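Local coordinates for ThiJ/pfpI family protein (Bacillus anthracis, PDB 3EFE), which is of unproven function but belongs to the DJ-1/PfpI family of the class I glutaminase-like clan, whose members include chaperones, proteases and enzymes acting on small molecules, at residues E27-R32 and L41-V46; A117-G122 and P142-E147; H189-L194 and F204-S209. All coordinates share one frame; numbering follows the deposited sequence.

Interaction 1: residues E27-R32 and L41-V46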
ATOM      1  N   GLU D  27      -1.123   5.495  -8.517  1.00 31.18           N
ATOM      2  CA  GLU D  27      -1.819   6.596  -9.207  1.00 31.17           C
ATOM      3  C   GLU D  27      -0.932   7.238 -10.298  1.00 30.78           C
ATOM      4  O   GLU D  27      -1.406   7.637 -11.363  1.00 32.75           O
ATOM      5  CB  GLU D  27      -2.237   7.660  -8.187  1.00 31.66           C
ATOM      6  CG  GLU D  27      -3.338   7.245  -7.254  1.00 35.15           C
ATOM      7  CD  GLU D  27      -4.600   6.751  -7.951  1.00 32.57           C
ATOM      8  OE1 GLU D  27      -4.715   6.875  -9.189  1.00 42.89           O
ATOM      9  OE2 GLU D  27      -5.495   6.249  -7.249  1.00 32.98           O
ATOM     10  N   LEU D  28       0.347   7.332  -9.987  1.00 30.36           N
ATOM     11  CA  LEU D  28       1.376   7.845 -10.865  1.00 30.62           C
ATOM     12  C   LEU D  28       1.607   6.926 -12.043  1.00 29.94           C
ATOM     13  O   LEU D  28       1.414   7.289 -13.171  1.00 28.20           O
ATOM     14  CB  LEU D  28       2.686   8.036 -10.074  1.00 30.28           C
ATOM     15  CG  LEU D  28       2.668   9.287  -9.193  1.00 31.34           C
ATOM     16  CD1 LEU D  28       3.907   9.303  -8.384  1.00 29.30           C
ATOM     17  CD2 LEU D  28       2.499  10.559 -10.071  1.00 33.95           C
ATOM     18  N   ASN D  29       1.951   5.693 -11.746  1.00 30.65           N
ATOM     19  CA  ASN D  29       2.279   4.769 -12.821  1.00 31.28           C
ATOM     20  C   ASN D  29       1.062   4.486 -13.759  1.00 30.83           C
ATOM     21  O   ASN D  29       1.218   4.279 -14.951  1.00 30.79           O
ATOM     22  CB  ASN D  29       2.946   3.510 -12.213  1.00 29.74           C
ATOM     23  CG  ASN D  29       3.568   2.617 -13.229  1.00 31.09           C
ATOM     24  OD1 ASN D  29       3.075   1.513 -13.524  1.00 28.65           O
ATOM     25  ND2 ASN D  29       4.698   3.033 -13.728  1.00 32.82           N
ATOM     26  N   SER D  30      -0.154   4.461 -13.229  1.00 31.51           N
ATOM     27  CA  SER D  30      -1.311   4.287 -14.093  1.00 30.67           C
ATOM     28  C   SER D  30      -1.779   5.559 -14.842  1.00 31.47           C
ATOM     29  O   SER D  30      -2.359   5.441 -15.935  1.00 32.96           O
ATOM     30  CB  SER D  30      -2.508   3.746 -13.291  1.00 31.72           C
ATOM     31  OG  SER D  30      -2.972   4.684 -12.373  1.00 29.18           O
ATOM     32  N   GLY D  31      -1.626   6.724 -14.210  1.00 30.11           N
ATOM     33  CA  GLY D  31      -2.113   7.946 -14.709  1.00 28.88           C
ATOM     34  C   GLY D  31      -3.610   8.003 -14.771  1.00 29.18           C
ATOM     35  O   GLY D  31      -4.188   8.951 -15.417  1.00 30.31           O
ATOM     36  N   ARG D  32      -4.292   7.025 -14.191  1.00 27.40           N
ATOM     37  CA  ARG D  32      -5.743   6.949 -14.452  1.00 27.97           C
ATOM     38  C   ARG D  32      -6.563   8.184 -14.071  1.00 28.25           C
ATOM     39  O   ARG D  32      -7.578   8.418 -14.640  1.00 29.85           O
ATOM     40  CB  ARG D  32      -6.353   5.757 -13.746  1.00 28.21           C
ATOM     41  CG  ARG D  32      -6.076   5.742 -12.271  1.00 28.39           C
ATOM     42  CD  ARG D  32      -6.630   4.561 -11.608  1.00 28.65           C
ATOM     43  NE  ARG D  32      -6.513   4.705 -10.165  1.00 27.08           N
ATOM     44  CZ  ARG D  32      -7.187   3.955  -9.276  1.00 30.10           C
ATOM     45  NH1 ARG D  32      -7.951   2.957  -9.647  1.00 32.88           N
ATOM     46  NH2 ARG D  32      -7.075   4.180  -7.994  1.00 29.40           N
ATOM     47  N   LEU D  41       2.894   8.896 -15.184  1.00 36.43           N
ATOM     48  CA  LEU D  41       4.262   9.155 -14.760  1.00 36.29           C
ATOM     49  C   LEU D  41       4.840   7.831 -14.377  1.00 37.14           C
ATOM     50  O   LEU D  41       4.576   7.355 -13.278  1.00 38.53           O
ATOM     51  CB  LEU D  41       4.273  10.058 -13.562  1.00 36.13           C
ATOM     52  CG  LEU D  41       5.635  10.583 -13.158  1.00 36.18           C
ATOM     53  CD1 LEU D  41       6.434  11.095 -14.346  1.00 33.65           C
ATOM     54  CD2 LEU D  41       5.432  11.682 -12.112  1.00 36.01           C
ATOM     55  N   LYS D  42       5.572   7.197 -15.297  1.00 37.77           N
ATOM     56  CA  LYS D  42       6.164   5.858 -15.072  1.00 37.95           C
ATOM     57  C   LYS D  42       7.109   5.886 -13.878  1.00 37.21           C
ATOM     58  O   LYS D  42       7.925   6.793 -13.770  1.00 38.06           O
ATOM     59  CB  LYS D  42       6.884   5.350 -16.335  1.00 39.35           C
ATOM     60  CG  LYS D  42       5.930   4.998 -17.497  1.00 43.20           C
ATOM     61  CD  LYS D  42       5.129   3.662 -17.195  1.00 48.30           C
ATOM     62  CE  LYS D  42       3.581   3.886 -17.026  1.00 48.25           C
ATOM     63  NZ  LYS D  42       2.749   2.608 -17.093  1.00 46.16           N
ATOM     64  N   VAL D  43       6.880   4.966 -12.936  1.00 36.30           N
ATOM     65  CA  VAL D  43       7.670   4.795 -11.727  1.00 34.73           C
ATOM     66  C   VAL D  43       8.789   3.795 -12.065  1.00 34.54           C
ATOM     67  O   VAL D  43       8.540   2.643 -12.453  1.00 33.64           O
ATOM     68  CB  VAL D  43       6.793   4.360 -10.525  1.00 33.98           C
ATOM     69  CG1 VAL D  43       7.686   4.005  -9.206  1.00 29.96           C
ATOM     70  CG2 VAL D  43       5.731   5.440 -10.233  1.00 30.67           C
ATOM     71  N   ILE D  44      10.027   4.291 -12.001  1.00 35.55           N
ATOM     72  CA  ILE D  44      11.254   3.456 -12.102  1.00 36.53           C
ATOM     73  C   ILE D  44      11.783   3.081 -10.724  1.00 36.23           C
ATOM     74  O   ILE D  44      12.147   3.948  -9.902  1.00 38.01           O
ATOM     75  CB  ILE D  44      12.385   4.157 -12.902  1.00 36.56           C
ATOM     76  CG1 ILE D  44      11.837   4.699 -14.232  1.00 37.26           C
ATOM     77  CG2 ILE D  44      13.559   3.144 -13.176  1.00 35.54           C
ATOM     78  CD1 ILE D  44      12.474   6.027 -14.677  1.00 37.17           C
ATOM     79  N   THR D  45      11.827   1.805 -10.424  1.00 37.19           N
ATOM     80  CA  THR D  45      12.370   1.402  -9.129  1.00 38.48           C
ATOM     81  C   THR D  45      13.926   1.488  -9.157  1.00 39.45           C
ATOM     82  O   THR D  45      14.548   1.020 -10.104  1.00 38.62           O
ATOM     83  CB  THR D  45      11.842   0.016  -8.630  1.00 38.03           C
ATOM     84  OG1 THR D  45      12.259  -1.013  -9.486  1.00 38.56           O
ATOM     85  CG2 THR D  45      10.333  -0.009  -8.536  1.00 38.13           C
ATOM     86  N   VAL D  46      14.525   2.147  -8.152  1.00 39.92           N
ATOM     87  CA  VAL D  46      15.991   2.231  -8.064  1.00 40.92           C
ATOM     88  C   VAL D  46      16.531   1.634  -6.766  1.00 41.05           C
ATOM     89  O   VAL D  46      16.064   1.928  -5.714  1.00 40.73           O
ATOM     90  CB  VAL D  46      16.600   3.630  -8.333  1.00 41.02           C
ATOM     91  CG1 VAL D  46      15.625   4.782  -8.232  1.00 41.44           C
ATOM     92  CG2 VAL D  46      17.783   3.842  -7.424  1.00 42.03           C
TER
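Asn29, Leu28 and Leu41 bury the most surface where the last turn of helix 18-30 meets the chain entering strand 43-47, in the beta-alpha-beta unit formed with strand 8-11. Leu28 and Leu41 lie side by side and point the same way, their CD2 methyls 3.7 Å apart. Leu41 reaches this position with CG anti to its backbone N (chi1 -171°), and Ile180 of the same chain packs on both leucines. The backbones meet beside this apolar pair, where Leu41 N donates to Leu28 O over 3.0 Å.

Asn29 meets two successive residues of the incoming chain. Its CB rests 3.9 Å from Val43 CG2, the same methyl that is 4.0 Å from Leu28 CB, and Val43 thus packs against two successive residues of the helix. The amide of Asn29 extends toward the backbone of Lys42 and Val43. The side chain of Lys42 crosses that of Asn29 obliquely. Bends at chi2 (-72°) and chi3 (114°) turn its CD and CE back toward Asn29, and CE comes 3.2 Å from Asn29 O. Lys42 NZ makes a weak hydrogen bond of 3.1 Å to the same Asn29 O. Met56 of the second subunit also packs on Asn29, bringing this helix end to the subunit interface.

The chemistry is layered: leucines and valine form a buried apolar base, a main-chain bond fixes the helix end to the incoming chain, and the exposed lysine lies at the margin. An ammonium group beside the carbonyl of Asn29 in the last turn would be expected to offset some of the negative end of the helix dipole, although solvent around the exposed lysine would probably screen the effect.

Interaction 2: residues A117-G122 and P142-E147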
ATOM      1  N   ALA D 117      16.272   9.554   8.094  1.00 44.90           N
ATOM      2  CA  ALA D 117      17.543   9.539   7.294  1.00 45.46           C
ATOM      3  C   ALA D 117      17.978  10.960   6.884  1.00 46.56           C
ATOM      4  O   ALA D 117      19.160  11.350   7.026  1.00 47.60           O
ATOM      5  CB  ALA D 117      17.412   8.696   6.094  1.00 46.20           C
ATOM      6  N   LEU D 118      17.004  11.725   6.414  1.00 45.92           N
ATOM      7  CA  LEU D 118      17.190  13.064   5.949  1.00 46.30           C
ATOM      8  C   LEU D 118      17.483  14.025   7.081  1.00 46.51           C
ATOM      9  O   LEU D 118      18.330  14.900   6.956  1.00 46.73           O
ATOM     10  CB  LEU D 118      15.916  13.557   5.225  1.00 46.48           C
ATOM     11  CG  LEU D 118      15.754  13.412   3.708  1.00 46.10           C
ATOM     12  CD1 LEU D 118      16.269  12.127   3.169  1.00 47.02           C
ATOM     13  CD2 LEU D 118      14.312  13.559   3.347  1.00 45.40           C
ATOM     14  N   ALA D 119      16.698  13.940   8.143  1.00 47.15           N
ATOM     15  CA  ALA D 119      16.957  14.724   9.357  1.00 46.59           C
ATOM     16  C   ALA D 119      18.411  14.567   9.831  1.00 46.64           C
ATOM     17  O   ALA D 119      19.096  15.545  10.132  1.00 46.86           O
ATOM     18  CB  ALA D 119      15.989  14.320  10.453  1.00 46.89           C
ATOM     19  N   ASN D 120      18.921  13.349   9.848  1.00 46.89           N
ATOM     20  CA  ASN D 120      20.321  13.174  10.226  1.00 47.43           C
ATOM     21  C   ASN D 120      21.415  13.610   9.245  1.00 48.10           C
ATOM     22  O   ASN D 120      22.599  13.517   9.573  1.00 49.16           O
ATOM     23  CB  ASN D 120      20.599  11.736  10.633  1.00 47.34           C
ATOM     24  CG  ASN D 120      21.765  11.637  11.686  1.00 46.30           C
ATOM     25  OD1 ASN D 120      22.624  10.765  11.593  1.00 42.38           O
ATOM     26  ND2 ASN D 120      21.740  12.516  12.685  1.00 37.68           N
ATOM     27  N   MET D 121      21.056  14.083   8.060  1.00 48.74           N
ATOM     28  CA  MET D 121      22.070  14.552   7.078  1.00 48.20           C
ATOM     29  C   MET D 121      22.107  16.092   7.016  1.00 47.88           C
ATOM     30  O   MET D 121      22.917  16.697   6.287  1.00 48.07           O
ATOM     31  CB  MET D 121      21.824  13.925   5.706  1.00 47.33           C
ATOM     32  CG  MET D 121      22.017  12.480   5.709  1.00 47.38           C
ATOM     33  SD  MET D 121      23.678  11.980   5.315  1.00 47.23           S
ATOM     34  CE  MET D 121      23.620  10.495   6.253  1.00 46.14           C
ATOM     35  N   GLY D 122      21.272  16.700   7.848  1.00 48.30           N
ATOM     36  CA  GLY D 122      21.167  18.146   7.958  1.00 47.69           C
ATOM     37  C   GLY D 122      20.071  18.731   7.116  1.00 47.96           C
ATOM     38  O   GLY D 122      19.778  19.968   7.197  1.00 47.58           O
ATOM     39  N   PRO D 142      21.515  12.770  15.874  1.00 48.19           N
ATOM     40  CA  PRO D 142      22.505  13.704  16.433  1.00 48.66           C
ATOM     41  C   PRO D 142      22.736  15.021  15.636  1.00 49.55           C
ATOM     42  O   PRO D 142      22.852  16.093  16.262  1.00 48.57           O
ATOM     43  CB  PRO D 142      23.819  12.902  16.437  1.00 48.92           C
ATOM     44  CG  PRO D 142      23.523  11.545  15.889  1.00 49.76           C
ATOM     45  CD  PRO D 142      22.020  11.388  15.857  1.00 49.23           C
ATOM     46  N   ASN D 143      22.861  14.923  14.299  1.00 49.85           N
ATOM     47  CA  ASN D 143      23.145  16.099  13.471  1.00 50.42           C
ATOM     48  C   ASN D 143      21.886  16.841  12.941  1.00 49.47           C
ATOM     49  O   ASN D 143      21.975  17.599  11.967  1.00 49.94           O
ATOM     50  CB  ASN D 143      24.277  15.923  12.375  1.00 51.71           C
ATOM     51  CG  ASN D 143      24.579  14.464  11.969  1.00 56.20           C
ATOM     52  OD1 ASN D 143      23.701  13.599  11.964  1.00 66.54           O
ATOM     53  ND2 ASN D 143      25.828  14.213  11.537  1.00 54.03           N
ATOM     54  N   TYR D 144      20.751  16.639  13.633  1.00 46.85           N
ATOM     55  CA  TYR D 144      19.472  17.278  13.313  1.00 46.38           C
ATOM     56  C   TYR D 144      19.324  18.561  14.085  1.00 45.70           C
ATOM     57  O   TYR D 144      19.399  18.566  15.289  1.00 46.04           O
ATOM     58  CB  TYR D 144      18.306  16.321  13.608  1.00 42.89           C
ATOM     59  CG  TYR D 144      16.933  16.920  13.578  1.00 42.32           C
ATOM     60  CD1 TYR D 144      16.375  17.400  12.412  1.00 39.89           C
ATOM     61  CD2 TYR D 144      16.153  16.960  14.714  1.00 40.00           C
ATOM     62  CE1 TYR D 144      15.089  17.968  12.416  1.00 38.04           C
ATOM     63  CE2 TYR D 144      14.843  17.522  14.701  1.00 36.76           C
ATOM     64  CZ  TYR D 144      14.331  17.990  13.562  1.00 36.22           C
ATOM     65  OH  TYR D 144      13.037  18.505  13.583  1.00 36.09           O
ATOM     66  N   LYS D 145      19.107  19.662  13.394  1.00 46.67           N
ATOM     67  CA  LYS D 145      18.965  20.977  14.055  1.00 47.83           C
ATOM     68  C   LYS D 145      17.707  21.740  13.590  1.00 48.57           C
ATOM     69  O   LYS D 145      17.625  23.007  13.662  1.00 49.15           O
ATOM     70  CB  LYS D 145      20.234  21.822  13.807  1.00 48.57           C
ATOM     71  CG  LYS D 145      21.572  21.213  14.284  1.00 47.84           C
ATOM     72  CD  LYS D 145      22.773  21.922  13.602  1.00 48.89           C
ATOM     73  CE  LYS D 145      24.108  21.142  13.695  1.00 51.23           C
ATOM     74  NZ  LYS D 145      24.263  20.356  14.980  1.00 53.61           N
ATOM     75  N   GLY D 146      16.705  20.972  13.146  1.00 48.56           N
ATOM     76  CA  GLY D 146      15.530  21.530  12.481  1.00 48.16           C
ATOM     77  C   GLY D 146      14.328  21.582  13.359  1.00 47.60           C
ATOM     78  O   GLY D 146      13.271  21.774  12.879  1.00 47.59           O
ATOM     79  N   GLU D 147      14.469  21.434  14.657  1.00 48.89           N
ATOM     80  CA  GLU D 147      13.286  21.381  15.526  1.00 50.13           C
ATOM     81  C   GLU D 147      12.303  22.522  15.388  1.00 51.13           C
ATOM     82  O   GLU D 147      11.100  22.367  15.630  1.00 52.12           O
ATOM     83  CB  GLU D 147      13.701  21.313  16.992  1.00 50.54           C
ATOM     84  CG  GLU D 147      12.502  20.948  17.863  1.00 51.39           C
ATOM     85  CD  GLU D 147      12.749  20.880  19.358  1.00 52.25           C
ATOM     86  OE1 GLU D 147      11.762  21.222  20.076  1.00 54.57           O
ATOM     87  OE2 GLU D 147      13.869  20.471  19.786  1.00 55.55           O
TER
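Ala119 and Tyr144 meet where helix 113-119 ends in a Schellman motif, in this DJ-1/PfpI family protein, and the loop following helix 134-140 runs past that end. Gly122 takes positive phi (95°) there, and a type I turn runs from Ala119 to Gly122. The tyrosine ring reaches Ala119 through one ortho carbon, CD1, which lies 3.7 Å from Ala119 CB; the methyl approaches the ring obliquely. Tyr144 CG, anti to the backbone N (chi1 169°), is itself 4.2 Å from Ala119 CB, and Thr137 of helix 134-140 touches both residues. On one ring face, Gly146 N of the same loop sits 3.5 Å above the plane, offset toward the rim.

A second pair, Asn120 and Asn143, crosses at about a right angle, with the amide planes 59° apart. The modelled orientation of both amides is doubtful, and their close approach gives no secure bonding pattern; what is clear is that the two polar side chains meet at the more open margin of the contact. Pro142 flanks them, the CD side of its ring turned to the Asn120 side chain. The loop is held farther on by Lys145 N, which donates to Asp125 OD1, and by Gly146 O, which accepts from His129 NE2. Across the contact, the Tyr144 CB methylene lies 3.6 Å from Ala119 O.

Interaction 3: residues H189-L194 and F204-S209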
ATOM      1  N   HIS D 189      -8.910  16.615  -4.511  1.00 34.50           N
ATOM      2  CA  HIS D 189      -9.803  16.686  -3.325  1.00 35.10           C
ATOM      3  C   HIS D 189     -10.865  15.572  -3.201  1.00 34.51           C
ATOM      4  O   HIS D 189     -11.082  15.020  -2.122  1.00 34.71           O
ATOM      5  CB  HIS D 189     -10.433  18.097  -3.167  1.00 36.53           C
ATOM      6  CG  HIS D 189      -9.422  19.154  -2.833  1.00 41.22           C
ATOM      7  ND1 HIS D 189      -8.389  18.934  -1.929  1.00 50.28           N
ATOM      8  CD2 HIS D 189      -9.274  20.426  -3.268  1.00 47.64           C
ATOM      9  CE1 HIS D 189      -7.634  20.017  -1.855  1.00 51.10           C
ATOM     10  NE2 HIS D 189      -8.164  20.946  -2.638  1.00 51.00           N
ATOM     11  N   SER D 190     -11.529  15.262  -4.296  1.00 33.76           N
ATOM     12  CA  SER D 190     -12.499  14.194  -4.315  1.00 33.98           C
ATOM     13  C   SER D 190     -11.842  12.796  -4.181  1.00 32.87           C
ATOM     14  O   SER D 190     -12.409  11.908  -3.536  1.00 32.44           O
ATOM     15  CB  SER D 190     -13.332  14.306  -5.598  1.00 33.86           C
ATOM     16  OG  SER D 190     -12.482  14.222  -6.731  1.00 35.65           O
ATOM     17  N   TRP D 191     -10.675  12.619  -4.808  1.00 32.81           N
ATOM     18  CA  TRP D 191      -9.854  11.416  -4.666  1.00 33.57           C
ATOM     19  C   TRP D 191      -9.454  11.242  -3.171  1.00 33.22           C
ATOM     20  O   TRP D 191      -9.656  10.225  -2.562  1.00 32.04           O
ATOM     21  CB  TRP D 191      -8.592  11.505  -5.528  1.00 33.64           C
ATOM     22  CG  TRP D 191      -7.709  10.352  -5.357  1.00 34.57           C
ATOM     23  CD1 TRP D 191      -7.844   9.138  -5.944  1.00 36.50           C
ATOM     24  CD2 TRP D 191      -6.560  10.237  -4.501  1.00 37.79           C
ATOM     25  NE1 TRP D 191      -6.877   8.284  -5.526  1.00 34.41           N
ATOM     26  CE2 TRP D 191      -6.050   8.933  -4.664  1.00 35.21           C
ATOM     27  CE3 TRP D 191      -5.913  11.104  -3.612  1.00 36.14           C
ATOM     28  CZ2 TRP D 191      -4.922   8.469  -3.967  1.00 36.79           C
ATOM     29  CZ3 TRP D 191      -4.803  10.653  -2.948  1.00 35.38           C
ATOM     30  CH2 TRP D 191      -4.311   9.357  -3.123  1.00 36.83           C
ATOM     31  N   TYR D 192      -8.946  12.302  -2.581  1.00 34.15           N
ATOM     32  CA  TYR D 192      -8.563  12.295  -1.184  1.00 33.86           C
ATOM     33  C   TYR D 192      -9.750  11.973  -0.334  1.00 33.71           C
ATOM     34  O   TYR D 192      -9.680  11.112   0.513  1.00 34.19           O
ATOM     35  CB  TYR D 192      -7.987  13.641  -0.739  1.00 34.49           C
ATOM     36  CG  TYR D 192      -7.661  13.624   0.741  1.00 35.14           C
ATOM     37  CD1 TYR D 192      -6.672  12.784   1.243  1.00 35.77           C
ATOM     38  CD2 TYR D 192      -8.399  14.389   1.649  1.00 36.11           C
ATOM     39  CE1 TYR D 192      -6.405  12.743   2.588  1.00 36.31           C
ATOM     40  CE2 TYR D 192      -8.129  14.343   3.010  1.00 34.78           C
ATOM     41  CZ  TYR D 192      -7.145  13.525   3.463  1.00 35.50           C
ATOM     42  OH  TYR D 192      -6.865  13.530   4.790  1.00 35.92           O
ATOM     43  N   ASN D 193     -10.847  12.665  -0.553  1.00 33.93           N
ATOM     44  CA  ASN D 193     -12.061  12.463   0.268  1.00 33.66           C
ATOM     45  C   ASN D 193     -12.715  11.111   0.144  1.00 32.36           C
ATOM     46  O   ASN D 193     -13.253  10.620   1.116  1.00 33.23           O
ATOM     47  CB  ASN D 193     -13.118  13.545   0.012  1.00 33.16           C
ATOM     48  CG  ASN D 193     -12.754  14.919   0.587  1.00 35.77           C
ATOM     49  OD1 ASN D 193     -12.012  15.057   1.545  1.00 41.34           O
ATOM     50  ND2 ASN D 193     -13.337  15.945  -0.001  1.00 40.95           N
ATOM     51  N   LEU D 194     -12.698  10.523  -1.043  1.00 32.91           N
ATOM     52  CA  LEU D 194     -13.275   9.182  -1.283  1.00 32.90           C
ATOM     53  C   LEU D 194     -12.479   8.143  -0.476  1.00 34.06           C
ATOM     54  O   LEU D 194     -13.035   7.353   0.273  1.00 33.92           O
ATOM     55  CB  LEU D 194     -13.248   8.828  -2.771  1.00 32.15           C
ATOM     56  CG  LEU D 194     -13.660   7.422  -3.201  1.00 30.98           C
ATOM     57  CD1 LEU D 194     -15.138   7.144  -2.892  1.00 24.23           C
ATOM     58  CD2 LEU D 194     -13.268   7.167  -4.679  1.00 27.72           C
ATOM     59  N   PHE D 204     -18.563   9.887  -7.494  1.00 31.87           N
ATOM     60  CA  PHE D 204     -19.218  10.620  -8.611  1.00 33.04           C
ATOM     61  C   PHE D 204     -18.557  11.950  -8.956  1.00 32.32           C
ATOM     62  O   PHE D 204     -18.465  12.305 -10.110  1.00 32.69           O
ATOM     63  CB  PHE D 204     -20.672  10.855  -8.263  1.00 34.43           C
ATOM     64  CG  PHE D 204     -21.434   9.590  -8.059  1.00 34.36           C
ATOM     65  CD1 PHE D 204     -21.732   8.792  -9.130  1.00 35.11           C
ATOM     66  CD2 PHE D 204     -21.840   9.209  -6.801  1.00 35.54           C
ATOM     67  CE1 PHE D 204     -22.439   7.605  -8.955  1.00 37.39           C
ATOM     68  CE2 PHE D 204     -22.524   8.012  -6.617  1.00 36.57           C
ATOM     69  CZ  PHE D 204     -22.812   7.207  -7.695  1.00 35.69           C
ATOM     70  N   GLN D 205     -18.089  12.667  -7.942  1.00 32.18           N
ATOM     71  CA  GLN D 205     -17.210  13.811  -8.133  1.00 31.58           C
ATOM     72  C   GLN D 205     -15.921  13.536  -8.907  1.00 31.26           C
ATOM     73  O   GLN D 205     -15.571  14.264  -9.827  1.00 30.52           O
ATOM     74  CB  GLN D 205     -16.806  14.352  -6.802  1.00 30.74           C
ATOM     75  CG  GLN D 205     -17.851  15.221  -6.181  1.00 31.44           C
ATOM     76  CD  GLN D 205     -17.532  15.577  -4.740  1.00 30.77           C
ATOM     77  OE1 GLN D 205     -18.421  15.708  -3.940  1.00 32.10           O
ATOM     78  NE2 GLN D 205     -16.284  15.716  -4.416  1.00 28.18           N
ATOM     79  N   LEU D 206     -15.213  12.510  -8.458  1.00 31.24           N
ATOM     80  CA  LEU D 206     -13.942  12.101  -9.008  1.00 31.10           C
ATOM     81  C   LEU D 206     -14.052  11.649 -10.437  1.00 30.33           C
ATOM     82  O   LEU D 206     -13.236  12.038 -11.211  1.00 30.76           O
ATOM     83  CB  LEU D 206     -13.319  10.991  -8.126  1.00 30.86           C
ATOM     84  CG  LEU D 206     -12.015  10.381  -8.664  1.00 30.66           C
ATOM     85  CD1 LEU D 206     -10.919  11.436  -8.785  1.00 28.10           C
ATOM     86  CD2 LEU D 206     -11.513   9.212  -7.837  1.00 32.60           C
ATOM     87  N   MET D 207     -15.046  10.820 -10.780  1.00 30.77           N
ATOM     88  CA  MET D 207     -15.302  10.384 -12.153  1.00 31.37           C
ATOM     89  C   MET D 207     -15.577  11.531 -13.134  1.00 31.07           C
ATOM     90  O   MET D 207     -15.175  11.481 -14.313  1.00 30.19           O
ATOM     91  CB  MET D 207     -16.445   9.341 -12.189  1.00 32.33           C
ATOM     92  CG  MET D 207     -16.121   7.893 -11.547  1.00 33.49           C
ATOM     93  SD  MET D 207     -14.703   7.119 -12.327  1.00 32.50           S
ATOM     94  CE  MET D 207     -15.219   5.670 -13.069  1.00 38.83           C
ATOM     95  N   ASN D 208     -16.240  12.569 -12.644  1.00 30.19           N
ATOM     96  CA  ASN D 208     -16.531  13.732 -13.450  1.00 30.99           C
ATOM     97  C   ASN D 208     -15.512  14.878 -13.416  1.00 31.46           C
ATOM     98  O   ASN D 208     -15.693  15.853 -14.155  1.00 30.45           O
ATOM     99  CB  ASN D 208     -17.894  14.284 -13.058  1.00 31.01           C
ATOM    100  CG  ASN D 208     -18.976  13.454 -13.543  1.00 28.77           C
ATOM    101  OD1 ASN D 208     -19.335  13.563 -14.667  1.00 30.55           O
ATOM    102  ND2 ASN D 208     -19.479  12.570 -12.720  1.00 32.03           N
ATOM    103  N   SER D 209     -14.482  14.773 -12.573  1.00 31.30           N
ATOM    104  CA  SER D 209     -13.429  15.791 -12.438  1.00 32.29           C
ATOM    105  C   SER D 209     -12.160  15.385 -13.157  1.00 32.99           C
ATOM    106  O   SER D 209     -11.295  16.227 -13.446  1.00 32.96           O
ATOM    107  CB  SER D 209     -13.028  15.969 -10.961  1.00 32.87           C
ATOM    108  OG  SER D 209     -14.143  16.161 -10.102  1.00 34.22           O
TER
HETATM  109  O   HOH W   1     -14.354  16.672  -3.214  1.00 45.14           O
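Trp191 presents the edge of its indole to Leu206, whose CD2 lies near the ring plane, 4.1 Å from Trp191 CD1. The two side chains run side by side and point the same way, and Leu206 CD1 lies 4.0 Å from Trp191 CB. Beyond this contact Leu170, Ala173 and Leu177 of helix 169-179 pack on the indole. Leu206 CD2 also meets Leu194 CD2 at 4.2 Å, where the two leucines cross at about a right angle.

The backbones come closest at Ser190, whose OG lies 3.4 Å from Leu206 CA. That hydroxyl sits between the backbone N and carbonyl carbon (chi1 59°) and is turned back to its own helix, with Asp186 O the stronger partner and Ala187 O sharing the one hydrogen. Satisfied there, the serine meets Leu206 and Gln205 by van der Waals contact. Gln205 extends over it, with NE2 3.5 Å from Ser190 CB.

With axes 8.5 Å apart and directions 152° from each other, the segments pack nearly antiparallel, as in a helical hairpin, here formed by helices 185-197 and 201-209 at the C-terminal end of the chain.

In the fold
Interaction 1 is the most buried of the three and lies nearest the chain's centre, tying a helix to a strand of the central sheet; interactions 2 and 3 are partly buried, farther out, and on opposite sides of that centre, about 37 Å apart between centres. No element is shared by two contacts, yet interactions 1 and 3 touch through a weak hydrogen bond from Trp191 NE1 to Glu27 OE2, and Glu27 is also gripped side-on by Arg32 in a salt bridge. The chemistry differs with position. A backbone hydrogen bond crosses interaction 1; interaction 2 sets a methyl-ring contact beside two asparagines, with no clear hydrogen bond across; interaction 3 packs two helices by apolar and methylene contacts, with no direct hydrogen bond between them.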